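Transcriptional regulator, HTH_3 family (Vibrio cholerae, PDB 1Y9Q) probably binds DNA through a helix-turn-helix domain to regulate transcription, and carries a cupin domain that holds zinc and D-methionine. Local coordinates at residues 125-138 and 165-179. Residues are numbered along the deposited sequence; the frame is centred on the assembly and turned at random.
Sequences GVIEYIHVLEGIMK and AAVTEKAVFQNIVAY. With ZN (zinc ion), chain B; MED (D-methionine), chain C.
Strands 127-134 and 171-178 pair antiparallel in the middle of one sheet of the cupin barrel, and both segments continue into the second sheet, where Lys138 pairs with Ala165. Reciprocal backbone bonds join Ile127 to Ala178, Tyr129 to Ile176 and His131 to Gln174. A classic beta bulge interrupts this register: Leu133 N (2.7 Å) and Glu134 N (3.1 Å) reach Val172 O from the same face of its carbonyl plane. At the turn, Thr168 OG1 accepts an almost straight bond from Ile136 N (3.1 Å, 177° at the hydrogen), which links the segments, and donates to Lys170 O within its own turn.

Glu128, Ile130, Phe173, Asn175 and Val177 face the barrel interior. Phe173 CG stands between the backbone N and the carbonyl carbon (chi1 64°), which presents one ring face to selenomethionine Met137, whose CE lies 3.8 Å from the Phe173 ring centroid, with SE also over that face, a Met-aromatic contact between the two sheets. Ile130 CD1 approaches Phe173 CE1 at 3.7 Å. The extended Glu128 chain carries OE2 to the zinc ion (2.0 Å), whose shell D-methionine, His122, His162 and Tyr164 complete. Strand 153-157 flanks 127-134, while strand 104-111 borders 171-178 and sets Ile109 against Phe173.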
loop_
_atom_site.group_PDB
_atom_site.type_symbol
_atom_site.label_atom_id
_atom_site.label_comp_id
_atom_site.label_asym_id
_atom_site.label_seq_id
_atom_site.Cartn_x
_atom_site.Cartn_y
_atom_site.Cartn_z
ATOM N N GLY A 125 -5.160 16.123 3.193
ATOM C CA GLY A 125 -4.352 17.225 3.678
ATOM C C GLY A 125 -3.368 16.911 4.790
ATOM O O GLY A 125 -2.607 17.789 5.187
ATOM N N VAL A 126 -3.367 15.685 5.303
ATOM C CA VAL A 126 -2.417 15.358 6.366
ATOM C C VAL A 126 -1.019 15.293 5.762
ATOM O O VAL A 126 -0.809 14.643 4.741
ATOM C CB VAL A 126 -2.751 14.015 7.041
ATOM C CG1 VAL A 126 -1.682 13.672 8.069
ATOM C CG2 VAL A 126 -4.106 14.111 7.717
ATOM N N ILE A 127 -0.073 15.972 6.401
ATOM C CA ILE A 127 1.306 16.034 5.920
ATOM C C ILE A 127 2.284 15.389 6.908
ATOM O O ILE A 127 2.126 15.511 8.122
ATOM C CB ILE A 127 1.695 17.520 5.682
ATOM C CG1 ILE A 127 0.888 18.073 4.501
ATOM C CG2 ILE A 127 3.205 17.661 5.466
ATOM C CD1 ILE A 127 0.944 19.588 4.368
ATOM N N GLU A 128 3.290 14.688 6.391
ATOM C CA GLU A 128 4.276 14.059 7.266
ATOM C C GLU A 128 5.681 14.559 7.016
ATOM O O GLU A 128 6.049 14.867 5.878
ATOM C CB GLU A 128 4.270 12.536 7.100
ATOM C CG GLU A 128 3.112 11.846 7.778
ATOM C CD GLU A 128 3.237 10.336 7.738
ATOM O OE1 GLU A 128 4.331 9.821 8.047
ATOM O OE2 GLU A 128 2.242 9.669 7.406
ATOM N N TYR A 129 6.451 14.641 8.102
ATOM C CA TYR A 129 7.852 15.039 8.076
ATOM C C TYR A 129 8.632 13.837 8.602
ATOM O O TYR A 129 8.185 13.165 9.534
ATOM C CB TYR A 129 8.118 16.215 9.015
ATOM C CG TYR A 129 7.568 17.535 8.549
ATOM C CD1 TYR A 129 8.409 18.497 7.991
ATOM C CD2 TYR A 129 6.213 17.834 8.681
ATOM C CE1 TYR A 129 7.918 19.729 7.576
ATOM C CE2 TYR A 129 5.707 19.069 8.262
ATOM C CZ TYR A 129 6.568 20.009 7.714
ATOM O OH TYR A 129 6.092 21.235 7.313
ATOM N N ILE A 130 9.795 13.584 8.012
ATOM C CA ILE A 130 10.642 12.467 8.416
ATOM C C ILE A 130 12.072 12.962 8.616
ATOM O O ILE A 130 12.593 13.718 7.795
ATOM C CB ILE A 130 10.685 11.365 7.320
ATOM C CG1 ILE A 130 9.279 10.838 7.021
ATOM C CG2 ILE A 130 11.600 10.234 7.758
ATOM C CD1 ILE A 130 8.664 10.016 8.131
ATOM N N HIS A 131 12.697 12.539 9.711
ATOM C CA HIS A 131 14.080 12.904 10.005
ATOM C C HIS A 131 14.745 11.636 10.534
ATOM O O HIS A 131 14.370 11.122 11.593
ATOM C CB HIS A 131 14.146 14.013 11.060
ATOM C CG HIS A 131 15.515 14.594 11.236
ATOM N ND1 HIS A 131 15.856 15.385 12.310
ATOM C CD2 HIS A 131 16.633 14.492 10.476
ATOM C CE1 HIS A 131 17.125 15.741 12.209
ATOM N NE2 HIS A 131 17.619 15.212 11.104
ATOM N N VAL A 132 15.710 11.118 9.781
ATOM C CA VAL A 132 16.398 9.892 10.169
ATOM C C VAL A 132 17.412 10.121 11.284
ATOM O O VAL A 132 18.366 10.882 11.129
ATOM C CB VAL A 132 17.111 9.250 8.958
ATOM C CG1 VAL A 132 17.673 7.888 9.349
ATOM C CG2 VAL A 132 16.131 9.095 7.799
ATOM N N LEU A 133 17.196 9.458 12.413
ATOM C CA LEU A 133 18.093 9.592 13.554
ATOM C C LEU A 133 19.223 8.561 13.508
ATOM O O LEU A 133 20.346 8.838 13.936
ATOM C CB LEU A 133 17.311 9.430 14.858
ATOM C CG LEU A 133 16.133 10.388 15.069
ATOM C CD1 LEU A 133 15.455 10.088 16.394
ATOM C CD2 LEU A 133 16.635 11.829 15.042
ATOM N N GLU A 134 18.923 7.382 12.974
ATOM C CA GLU A 134 19.909 6.314 12.898
ATOM C C GLU A 134 19.632 5.345 11.757
ATOM O O GLU A 134 18.477 5.038 11.455
ATOM C CB GLU A 134 19.926 5.531 14.214
ATOM C CG GLU A 134 21.025 4.481 14.295
ATOM C CD GLU A 134 20.759 3.444 15.366
ATOM O OE1 GLU A 134 20.390 3.834 16.496
ATOM O OE2 GLU A 134 20.921 2.237 15.080
ATOM N N GLY A 135 20.704 4.868 11.130
ATOM C CA GLY A 135 20.577 3.917 10.045
ATOM C C GLY A 135 20.178 4.478 8.694
ATOM O O GLY A 135 20.258 5.682 8.438
ATOM N N ILE A 136 19.754 3.573 7.822
ATOM C CA ILE A 136 19.330 3.913 6.476
ATOM C C ILE A 136 17.907 3.389 6.316
ATOM O O ILE A 136 17.605 2.264 6.710
ATOM C CB ILE A 136 20.248 3.246 5.422
ATOM C CG1 ILE A 136 21.668 3.808 5.539
ATOM C CG2 ILE A 136 19.693 3.472 4.020
ATOM C CD1 ILE A 136 22.664 3.134 4.618
HETATM N N MSE A 137 17.034 4.209 5.746
HETATM C CA MSE A 137 15.646 3.815 5.553
HETATM C C MSE A 137 15.134 4.372 4.232
HETATM O O MSE A 137 15.811 5.172 3.591
HETATM C CB MSE A 137 14.788 4.367 6.695
HETATM C CG MSE A 137 14.512 5.860 6.562
HETATM SE SE MSE A 137 13.254 6.524 7.855
HETATM C CE MSE A 137 11.667 5.595 7.227
ATOM N N LYS A 138 13.945 3.935 3.818
ATOM C CA LYS A 138 13.339 4.448 2.595
ATOM C C LYS A 138 11.877 4.793 2.871
ATOM O O LYS A 138 11.235 4.169 3.705
ATOM C CB LYS A 138 13.461 3.440 1.444
ATOM C CG LYS A 138 13.012 2.025 1.756
ATOM C CD LYS A 138 13.174 1.143 0.510
ATOM C CE LYS A 138 12.719 -0.289 0.749
ATOM N NZ LYS A 138 12.862 -1.106 -0.491
ATOM N N ALA A 165 10.479 1.885 5.333
ATOM C CA ALA A 165 11.237 0.646 5.370
ATOM C C ALA A 165 12.664 0.870 5.849
ATOM O O ALA A 165 13.331 1.819 5.438
ATOM C CB ALA A 165 11.251 0.001 3.987
ATOM N N ALA A 166 13.120 -0.006 6.732
ATOM C CA ALA A 166 14.480 0.075 7.240
ATOM C C ALA A 166 15.333 -0.688 6.234
ATOM O O ALA A 166 15.023 -1.836 5.906
ATOM C CB ALA A 166 14.567 -0.577 8.608
ATOM N N VAL A 167 16.380 -0.051 5.716
ATOM C CA VAL A 167 17.252 -0.713 4.754
ATOM C C VAL A 167 18.340 -1.435 5.545
ATOM O O VAL A 167 18.732 -2.554 5.203
ATOM C CB VAL A 167 17.873 0.288 3.768
ATOM C CG1 VAL A 167 18.603 -0.462 2.667
ATOM C CG2 VAL A 167 16.778 1.161 3.166
ATOM N N THR A 168 18.839 -0.782 6.591
ATOM C CA THR A 168 19.810 -1.414 7.469
ATOM C C THR A 168 18.883 -2.202 8.386
ATOM O O THR A 168 17.689 -1.900 8.446
ATOM C CB THR A 168 20.610 -0.378 8.286
ATOM O OG1 THR A 168 19.722 0.622 8.804
ATOM C CG2 THR A 168 21.663 0.284 7.412
ATOM N N GLU A 169 19.396 -3.204 9.091
ATOM C CA GLU A 169 18.532 -3.995 9.964
ATOM C C GLU A 169 17.715 -3.124 10.908
ATOM O O GLU A 169 16.557 -3.425 11.203
ATOM C CB GLU A 169 19.349 -4.998 10.779
ATOM C CG GLU A 169 19.936 -6.125 9.953
ATOM C CD GLU A 169 18.926 -6.740 9.005
ATOM O OE1 GLU A 169 17.822 -7.101 9.460
ATOM O OE2 GLU A 169 19.237 -6.864 7.800
ATOM N N LYS A 170 18.322 -2.045 11.383
ATOM C CA LYS A 170 17.642 -1.137 12.291
ATOM C C LYS A 170 17.709 0.292 11.775
ATOM O O LYS A 170 18.686 0.697 11.150
ATOM C CB LYS A 170 18.273 -1.213 13.682
ATOM C CG LYS A 170 17.728 -0.188 14.670
ATOM C CD LYS A 170 18.415 -0.299 16.024
ATOM C CE LYS A 170 17.879 0.735 16.999
ATOM N NZ LYS A 170 18.486 0.623 18.356
ATOM N N ALA A 171 16.646 1.046 12.030
ATOM C CA ALA A 171 16.569 2.441 11.625
ATOM C C ALA A 171 15.625 3.133 12.587
ATOM O O ALA A 171 14.607 2.567 12.984
ATOM C CB ALA A 171 16.052 2.558 10.207
ATOM N N VAL A 172 15.984 4.349 12.977
ATOM C CA VAL A 172 15.174 5.134 13.892
ATOM C C VAL A 172 14.950 6.482 13.235
ATOM O O VAL A 172 15.880 7.062 12.673
ATOM C CB VAL A 172 15.893 5.349 15.237
ATOM C CG1 VAL A 172 15.005 6.157 16.179
ATOM C CG2 VAL A 172 16.248 4.003 15.862
ATOM N N PHE A 173 13.717 6.977 13.285
ATOM C CA PHE A 173 13.420 8.266 12.677
ATOM C C PHE A 173 12.316 9.009 13.404
ATOM O O PHE A 173 11.454 8.397 14.035
ATOM C CB PHE A 173 13.038 8.086 11.200
ATOM C CG PHE A 173 11.766 7.298 10.974
ATOM C CD1 PHE A 173 10.565 7.949 10.711
ATOM C CD2 PHE A 173 11.780 5.904 10.983
ATOM C CE1 PHE A 173 9.397 7.228 10.456
ATOM C CE2 PHE A 173 10.620 5.175 10.730
ATOM C CZ PHE A 173 9.425 5.839 10.465
ATOM N N GLN A 174 12.359 10.334 13.329
ATOM C CA GLN A 174 11.329 11.141 13.949
ATOM C C GLN A 174 10.253 11.322 12.894
ATOM O O GLN A 174 10.557 11.576 11.727
ATOM C CB GLN A 174 11.850 12.521 14.354
ATOM C CG GLN A 174 10.755 13.370 14.997
ATOM C CD GLN A 174 11.132 14.826 15.138
ATOM O OE1 GLN A 174 11.324 15.529 14.144
ATOM N NE2 GLN A 174 11.242 15.291 16.380
ATOM N N ASN A 175 8.998 11.189 13.300
ATOM C CA ASN A 175 7.894 11.358 12.373
ATOM C C ASN A 175 6.933 12.406 12.920
ATOM O O ASN A 175 6.357 12.225 13.987
ATOM C CB ASN A 175 7.176 10.016 12.172
ATOM C CG ASN A 175 6.026 10.097 11.172
ATOM O OD1 ASN A 175 6.089 10.820 10.174
ATOM N ND2 ASN A 175 4.977 9.327 11.426
ATOM N N ILE A 176 6.792 13.515 12.199
ATOM C CA ILE A 176 5.863 14.568 12.595
ATOM C C ILE A 176 4.646 14.423 11.687
ATOM O O ILE A 176 4.783 14.444 10.463
ATOM C CB ILE A 176 6.463 15.976 12.372
ATOM C CG1 ILE A 176 7.642 16.202 13.314
ATOM C CG2 ILE A 176 5.391 17.039 12.571
ATOM C CD1 ILE A 176 8.421 17.463 12.993
ATOM N N VAL A 177 3.462 14.260 12.272
ATOM C CA VAL A 177 2.240 14.140 11.476
ATOM C C VAL A 177 1.427 15.413 11.710
ATOM O O VAL A 177 0.964 15.669 12.824
ATOM C CB VAL A 177 1.413 12.907 11.896
ATOM C CG1 VAL A 177 0.157 12.802 11.049
ATOM C CG2 VAL A 177 2.257 11.646 11.745
ATOM N N ALA A 178 1.277 16.218 10.662
ATOM C CA ALA A 178 0.558 17.484 10.761
ATOM C C ALA A 178 -0.812 17.411 10.104
ATOM O O ALA A 178 -0.934 17.170 8.895
ATOM C CB ALA A 178 1.388 18.597 10.133
ATOM N N TYR A 179 -1.841 17.629 10.910
ATOM C CA TYR A 179 -3.221 17.578 10.437
ATOM C C TYR A 179 -3.738 18.958 10.042
ATOM O O TYR A 179 -3.395 19.957 10.661
ATOM C CB TYR A 179 -4.114 17.005 11.533
ATOM C CG TYR A 179 -3.753 15.606 11.964
ATOM C CD1 TYR A 179 -4.472 14.512 11.498
ATOM C CD2 TYR A 179 -2.710 15.375 12.867
ATOM C CE1 TYR A 179 -4.178 13.225 11.918
ATOM C CE2 TYR A 179 -2.403 14.076 13.298
ATOM C CZ TYR A 179 -3.149 13.009 12.817
ATOM O OH TYR A 179 -2.894 11.730 13.247
HETATM ZN ZN ZN B . 1.867 7.689 7.781
HETATM N N MED C . 2.232 7.959 9.956
HETATM C CA MED C . 2.261 6.625 10.625
HETATM C C MED C . 1.921 5.507 9.631
HETATM O O MED C . 1.662 5.726 8.439
HETATM C CB MED C . 3.653 6.413 11.263
HETATM C CG MED C . 3.949 5.141 12.031
HETATM S SD MED C . 2.912 5.218 13.523
HETATM C CE MED C . 3.553 6.593 14.372
HETATM O OXT MED C . 1.893 4.341 10.022
HETATM O O HOH W 1 -1.448 19.505 7.353
HETATM O O HOH W 2 21.351 0.902 12.086
#